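Long-range contact in CalS11 (Micromonospora echinospora, PDB 3TOS), which probably transfers a methyl group from S-adenosylmethionine to a hydroxyl oxygen during biosynthesis of the antibiotic calicheamicin: residues B[66-79]-B[95-109]. Residues are numbered along the deposited sequence; the frame is centred on the assembly and turned at random.
With SAH (S-adenosyl-L-homocysteine), chain O.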
loop_
_atom_site.group_PDB
_atom_site.type_symbol
_atom_site.label_atom_id
_atom_site.label_comp_id
_atom_site.label_asym_id
_atom_site.label_seq_id
_atom_site.Cartn_x
_atom_site.Cartn_y
_atom_site.Cartn_z
ATOM N N VAL B 66 5.752 12.048 17.504
ATOM C CA VAL B 66 5.406 11.561 18.853
ATOM C C VAL B 66 3.976 11.956 19.288
ATOM O O VAL B 66 3.605 11.836 20.475
ATOM C CB VAL B 66 6.451 12.059 19.923
ATOM C CG1 VAL B 66 7.879 11.601 19.559
ATOM C CG2 VAL B 66 6.393 13.607 20.123
ATOM N N LEU B 67 3.137 12.384 18.346
ATOM C CA LEU B 67 1.764 12.744 18.699
ATOM C C LEU B 67 1.014 11.494 19.213
ATOM O O LEU B 67 0.027 11.637 19.938
ATOM C CB LEU B 67 1.047 13.326 17.468
ATOM C CG LEU B 67 1.534 14.772 17.233
ATOM C CD1 LEU B 67 0.798 15.267 16.011
ATOM C CD2 LEU B 67 1.313 15.767 18.450
ATOM N N ASP B 68 1.468 10.287 18.871
ATOM C CA ASP B 68 0.835 9.076 19.410
ATOM C C ASP B 68 1.733 8.392 20.452
ATOM O O ASP B 68 1.581 7.201 20.688
ATOM C CB ASP B 68 0.445 8.066 18.280
ATOM C CG ASP B 68 1.647 7.527 17.520
ATOM O OD1 ASP B 68 2.796 8.042 17.712
ATOM O OD2 ASP B 68 1.430 6.607 16.685
ATOM N N VAL B 69 2.666 9.134 21.076
ATOM C CA VAL B 69 3.514 8.569 22.112
ATOM C C VAL B 69 3.234 9.363 23.425
ATOM O O VAL B 69 3.192 10.588 23.409
ATOM C CB VAL B 69 4.992 8.672 21.744
ATOM C CG1 VAL B 69 5.891 8.079 22.874
ATOM C CG2 VAL B 69 5.260 7.967 20.389
ATOM N N PRO B 70 3.013 8.682 24.569
ATOM C CA PRO B 70 2.764 9.399 25.830
ATOM C C PRO B 70 4.049 10.095 26.284
ATOM O O PRO B 70 5.142 9.799 25.826
ATOM C CB PRO B 70 2.349 8.285 26.815
ATOM C CG PRO B 70 2.773 7.059 26.237
ATOM C CD PRO B 70 2.922 7.227 24.731
ATOM N N GLY B 71 3.907 11.019 27.193
ATOM C CA GLY B 71 5.070 11.629 27.836
ATOM C C GLY B 71 5.342 13.066 27.515
ATOM O O GLY B 71 4.526 13.766 26.914
ATOM N N VAL B 72 6.509 13.489 27.919
ATOM C CA VAL B 72 6.954 14.895 27.874
ATOM C C VAL B 72 7.988 15.123 26.786
ATOM O O VAL B 72 8.511 14.202 26.167
ATOM C CB VAL B 72 7.505 15.361 29.253
ATOM C CG1 VAL B 72 6.507 14.995 30.401
ATOM C CG2 VAL B 72 8.842 14.688 29.534
ATOM N N ILE B 73 8.224 16.404 26.529
ATOM C CA ILE B 73 9.266 16.903 25.605
ATOM C C ILE B 73 10.335 17.549 26.481
ATOM O O ILE B 73 10.010 18.410 27.337
ATOM C CB ILE B 73 8.687 17.977 24.617
ATOM C CG1 ILE B 73 7.625 17.309 23.738
ATOM C CG2 ILE B 73 9.847 18.557 23.752
ATOM C CD1 ILE B 73 6.817 18.365 22.899
HETATM N N MSE B 74 11.578 17.081 26.311
HETATM C CA MSE B 74 12.729 17.666 27.012
HETATM C C MSE B 74 13.742 18.211 26.039
HETATM O O MSE B 74 14.039 17.540 25.038
HETATM C CB MSE B 74 13.409 16.611 27.896
HETATM C CG MSE B 74 12.506 16.152 29.037
HETATM SE SE MSE B 74 13.570 14.948 30.148
HETATM C CE MSE B 74 12.324 14.957 31.594
ATOM N N GLU B 75 14.277 19.423 26.302
ATOM C CA GLU B 75 15.412 19.946 25.524
ATOM C C GLU B 75 16.544 20.125 26.489
ATOM O O GLU B 75 16.362 20.733 27.535
ATOM C CB GLU B 75 15.113 21.274 24.809
ATOM C CG GLU B 75 16.392 21.671 23.997
ATOM C CD GLU B 75 16.213 22.916 23.173
ATOM O OE1 GLU B 75 15.592 23.900 23.676
ATOM O OE2 GLU B 75 16.721 22.925 22.051
ATOM N N PHE B 76 17.693 19.542 26.170
ATOM C CA PHE B 76 18.899 19.742 26.964
ATOM C C PHE B 76 19.766 20.724 26.164
ATOM O O PHE B 76 20.370 20.373 25.126
ATOM C CB PHE B 76 19.611 18.410 27.165
ATOM C CG PHE B 76 18.663 17.314 27.599
ATOM C CD1 PHE B 76 18.073 17.338 28.866
ATOM C CD2 PHE B 76 18.340 16.273 26.710
ATOM C CE1 PHE B 76 17.141 16.302 29.244
ATOM C CE2 PHE B 76 17.394 15.294 27.051
ATOM C CZ PHE B 76 16.822 15.298 28.359
ATOM N N GLY B 77 19.813 21.964 26.646
ATOM C CA GLY B 77 20.561 23.039 25.941
ATOM C C GLY B 77 19.520 23.941 25.299
ATOM O O GLY B 77 19.066 23.680 24.177
ATOM N N VAL B 78 19.160 25.021 26.004
ATOM C CA VAL B 78 18.025 25.874 25.626
ATOM C C VAL B 78 18.509 27.194 25.060
ATOM O O VAL B 78 17.901 27.703 24.129
ATOM C CB VAL B 78 17.204 26.151 26.916
ATOM C CG1 VAL B 78 16.069 27.165 26.707
ATOM C CG2 VAL B 78 16.577 24.792 27.383
ATOM N N ARG B 79 19.567 27.773 25.617
ATOM C CA ARG B 79 20.028 29.129 25.229
ATOM C C ARG B 79 18.910 30.169 25.335
ATOM O O ARG B 79 18.374 30.330 26.447
ATOM C CB ARG B 79 20.724 29.160 23.847
ATOM C CG ARG B 79 21.712 30.367 23.690
ATOM C CD ARG B 79 22.202 30.391 22.266
ATOM N NE ARG B 79 23.057 31.542 22.023
ATOM C CZ ARG B 79 23.652 31.825 20.853
ATOM N NH1 ARG B 79 23.432 31.096 19.778
ATOM N NH2 ARG B 79 24.413 32.930 20.717
ATOM N N GLU B 95 -2.216 19.666 20.107
ATOM C CA GLU B 95 -2.641 19.028 21.392
ATOM C C GLU B 95 -3.362 19.935 22.395
ATOM O O GLU B 95 -2.964 20.047 23.562
ATOM C CB GLU B 95 -1.457 18.368 22.042
ATOM C CG GLU B 95 -0.878 17.236 21.226
ATOM C CD GLU B 95 0.111 16.469 22.049
ATOM O OE1 GLU B 95 1.193 17.017 22.407
ATOM O OE2 GLU B 95 -0.178 15.273 22.318
ATOM N N PRO B 96 -4.427 20.612 21.937
ATOM C CA PRO B 96 -5.205 21.446 22.863
ATOM C C PRO B 96 -5.637 20.688 24.099
ATOM O O PRO B 96 -5.761 21.271 25.187
ATOM C CB PRO B 96 -6.413 21.878 22.016
ATOM C CG PRO B 96 -6.474 20.914 20.887
ATOM C CD PRO B 96 -5.057 20.534 20.601
ATOM N N TYR B 97 -5.934 19.387 23.942
ATOM C CA TYR B 97 -6.540 18.667 25.058
ATOM C C TYR B 97 -5.551 17.811 25.849
ATOM O O TYR B 97 -5.964 16.942 26.622
ATOM C CB TYR B 97 -7.692 17.815 24.544
ATOM C CG TYR B 97 -8.762 18.607 23.827
ATOM C CD1 TYR B 97 -9.354 19.740 24.430
ATOM C CD2 TYR B 97 -9.193 18.230 22.551
ATOM C CE1 TYR B 97 -10.346 20.437 23.786
ATOM C CE2 TYR B 97 -10.219 18.930 21.893
ATOM C CZ TYR B 97 -10.792 20.027 22.528
ATOM O OH TYR B 97 -11.827 20.706 21.914
ATOM N N ASN B 98 -4.245 18.032 25.654
ATOM C CA ASN B 98 -3.239 17.235 26.378
ATOM C C ASN B 98 -2.450 18.066 27.407
ATOM O O ASN B 98 -1.408 18.650 27.065
ATOM C CB ASN B 98 -2.289 16.490 25.379
ATOM C CG ASN B 98 -1.299 15.654 26.088
ATOM O OD1 ASN B 98 -1.318 15.583 27.330
ATOM N ND2 ASN B 98 -0.487 14.917 25.351
ATOM N N PRO B 99 -2.957 18.128 28.669
ATOM C CA PRO B 99 -2.313 18.909 29.714
ATOM C C PRO B 99 -1.108 18.155 30.287
ATOM O O PRO B 99 -0.365 18.702 31.083
ATOM C CB PRO B 99 -3.449 19.123 30.725
ATOM C CG PRO B 99 -4.252 17.794 30.638
ATOM C CD PRO B 99 -4.235 17.511 29.119
ATOM N N LEU B 100 -0.897 16.919 29.855
ATOM C CA LEU B 100 0.272 16.155 30.349
ATOM C C LEU B 100 1.527 16.318 29.502
ATOM O O LEU B 100 2.599 15.856 29.922
ATOM C CB LEU B 100 -0.054 14.661 30.481
ATOM C CG LEU B 100 -1.202 14.436 31.469
ATOM C CD1 LEU B 100 -1.385 12.896 31.655
ATOM C CD2 LEU B 100 -1.012 15.097 32.864
ATOM N N ARG B 101 1.384 16.943 28.341
ATOM C CA ARG B 101 2.522 17.122 27.460
ATOM C C ARG B 101 3.360 18.281 27.981
ATOM O O ARG B 101 3.285 19.395 27.464
ATOM C CB ARG B 101 2.126 17.381 26.003
ATOM C CG ARG B 101 3.349 17.428 25.046
ATOM C CD ARG B 101 3.861 16.067 24.703
ATOM N NE ARG B 101 2.924 15.358 23.836
ATOM C CZ ARG B 101 2.984 14.064 23.532
ATOM N NH1 ARG B 101 3.937 13.253 24.037
ATOM N NH2 ARG B 101 2.062 13.579 22.696
ATOM N N ARG B 102 4.112 18.049 29.044
ATOM C CA ARG B 102 5.007 19.039 29.616
ATOM C C ARG B 102 6.187 19.287 28.676
ATOM O O ARG B 102 6.711 18.359 28.047
ATOM C CB ARG B 102 5.537 18.525 30.969
ATOM C CG ARG B 102 6.361 19.583 31.770
ATOM C CD ARG B 102 6.651 19.067 33.205
ATOM N NE ARG B 102 5.484 19.184 34.080
ATOM C CZ ARG B 102 5.431 18.645 35.292
ATOM N NH1 ARG B 102 6.454 17.891 35.719
ATOM N NH2 ARG B 102 4.337 18.825 36.075
ATOM N N ILE B 103 6.648 20.550 28.653
ATOM C CA ILE B 103 7.885 20.933 27.949
ATOM C C ILE B 103 8.889 21.329 28.994
ATOM O O ILE B 103 8.619 22.207 29.800
ATOM C CB ILE B 103 7.654 22.154 27.005
ATOM C CG1 ILE B 103 6.729 21.729 25.861
ATOM C CG2 ILE B 103 9.019 22.654 26.457
ATOM C CD1 ILE B 103 6.117 22.919 25.095
ATOM N N VAL B 104 10.039 20.662 29.028
ATOM C CA VAL B 104 11.023 20.868 30.114
ATOM C C VAL B 104 12.329 21.247 29.447
ATOM O O VAL B 104 12.858 20.486 28.619
ATOM C CB VAL B 104 11.234 19.605 31.010
ATOM C CG1 VAL B 104 12.003 19.972 32.214
ATOM C CG2 VAL B 104 9.846 19.012 31.379
ATOM N N GLY B 105 12.822 22.437 29.768
ATOM C CA GLY B 105 14.083 22.912 29.186
ATOM C C GLY B 105 15.152 23.010 30.246
ATOM O O GLY B 105 14.960 23.598 31.280
ATOM N N PHE B 106 16.295 22.387 29.996
ATOM C CA PHE B 106 17.403 22.375 30.962
ATOM C C PHE B 106 18.571 23.170 30.412
ATOM O O PHE B 106 19.007 22.953 29.262
ATOM C CB PHE B 106 17.935 20.929 31.230
ATOM C CG PHE B 106 16.929 19.980 31.800
ATOM C CD1 PHE B 106 16.009 19.321 30.970
ATOM C CD2 PHE B 106 16.931 19.677 33.175
ATOM C CE1 PHE B 106 15.073 18.390 31.529
ATOM C CE2 PHE B 106 15.983 18.775 33.715
ATOM C CZ PHE B 106 15.065 18.146 32.903
ATOM N N ASP B 107 19.141 24.054 31.225
ATOM C CA ASP B 107 20.358 24.758 30.828
ATOM C C ASP B 107 20.962 25.353 32.092
ATOM O O ASP B 107 20.242 25.566 33.083
ATOM C CB ASP B 107 20.002 25.915 29.835
ATOM C CG ASP B 107 21.137 26.292 28.935
ATOM O OD1 ASP B 107 22.236 26.690 29.426
ATOM O OD2 ASP B 107 20.951 26.215 27.720
ATOM N N THR B 108 22.243 25.684 32.082
ATOM C CA THR B 108 22.811 26.527 33.125
ATOM C C THR B 108 22.284 27.953 32.980
ATOM O O THR B 108 22.148 28.682 33.983
ATOM C CB THR B 108 24.337 26.640 32.987
ATOM O OG1 THR B 108 24.612 27.107 31.672
ATOM C CG2 THR B 108 25.053 25.281 33.203
ATOM N N PHE B 109 21.971 28.329 31.728
ATOM C CA PHE B 109 21.694 29.721 31.311
ATOM C C PHE B 109 22.879 30.622 31.519
ATOM O O PHE B 109 22.766 31.824 31.348
ATOM C CB PHE B 109 20.378 30.257 31.902
ATOM C CG PHE B 109 19.182 29.471 31.460
ATOM C CD1 PHE B 109 18.624 29.714 30.191
ATOM C CD2 PHE B 109 18.630 28.463 32.291
ATOM C CE1 PHE B 109 17.498 28.992 29.770
ATOM C CE2 PHE B 109 17.507 27.744 31.892
ATOM C CZ PHE B 109 16.961 27.979 30.614
HETATM N N SAH O . 18.773 24.865 21.620
HETATM C CA SAH O . 19.362 26.238 21.498
HETATM C CB SAH O . 20.879 26.231 21.410
HETATM C CG SAH O . 21.536 25.709 22.704
HETATM S SD SAH O . 23.251 26.188 22.738
HETATM C C SAH O . 18.788 26.840 20.217
HETATM O O SAH O . 19.085 28.027 19.880
HETATM O OXT SAH O . 17.939 26.234 19.550
HETATM C "C5'" SAH O . 23.979 25.005 23.884
HETATM C "C4'" SAH O . 23.437 25.118 25.349
HETATM O "O4'" SAH O . 23.860 23.960 26.083
HETATM C "C3'" SAH O . 24.076 26.331 26.041
HETATM O "O3'" SAH O . 23.055 27.289 26.417
HETATM C "C2'" SAH O . 24.802 25.703 27.219
HETATM O "O2'" SAH O . 24.800 26.489 28.429
HETATM C "C1'" SAH O . 24.030 24.375 27.407
HETATM N N9 SAH O . 24.836 23.356 28.122
HETATM C C8 SAH O . 25.986 22.759 27.710
HETATM N N7 SAH O . 26.389 21.955 28.727
HETATM C C5 SAH O . 25.530 22.048 29.764
HETATM C C6 SAH O . 25.437 21.436 31.094
HETATM N N6 SAH O . 26.413 20.609 31.532
HETATM N N1 SAH O . 24.362 21.784 31.846
HETATM C C2 SAH O . 23.396 22.638 31.391
HETATM N N3 SAH O . 23.452 23.291 30.209
HETATM C C4 SAH O . 24.487 22.951 29.362
HETATM O O HOH W 1 -1.336 13.855 20.443
HETATM O O HOH W 2 1.630 13.727 26.886
#
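D107 OD2 accepts two backbone N-H groups across the contact: V78 N at 2.8 Å on its anti lone pair, and R79 N from 41° above the carboxylate plane. With CG roughly anti to the backbone N (chi1 -155°), the carboxylate reaches the SAH ribose: O3' donates to OD2 at 2.7 Å and O2' to OD1. OD1 further accepts from F109 N in an Asx turn. Behind this site, strands 72-76 and 103-107 run parallel, joined by five backbone bonds from I73 N–R102 O to G77 N–F106 O. F76 and F106 point the same way from one face, CD1 to CD1 3.6 Å, their planes inclined at 32°; the selenium of selenomethionine M74 (SE) lies obliquely, 4.0 Å from F106 CE1, a Met-aromatic contact. At the strands' entry, R101, bent at chi2 and chi3, sends NH1 to V69 O (2.8 Å), nearly within the guanidinium plane, and weakly to G71 O. Side-on, its NE and NH2 form a salt bridge to E95 OE1 and OE2; N98 ND2 reaches OE2 from the face opposite R101 NH2, and Y63 also bonds OE1, fixing the carboxylate's rotation. Helix 82-94 completes the right-handed beta-alpha-beta crossover of a Rossmann-like methyltransferase, its second-strand aspartate holding the ribose diol.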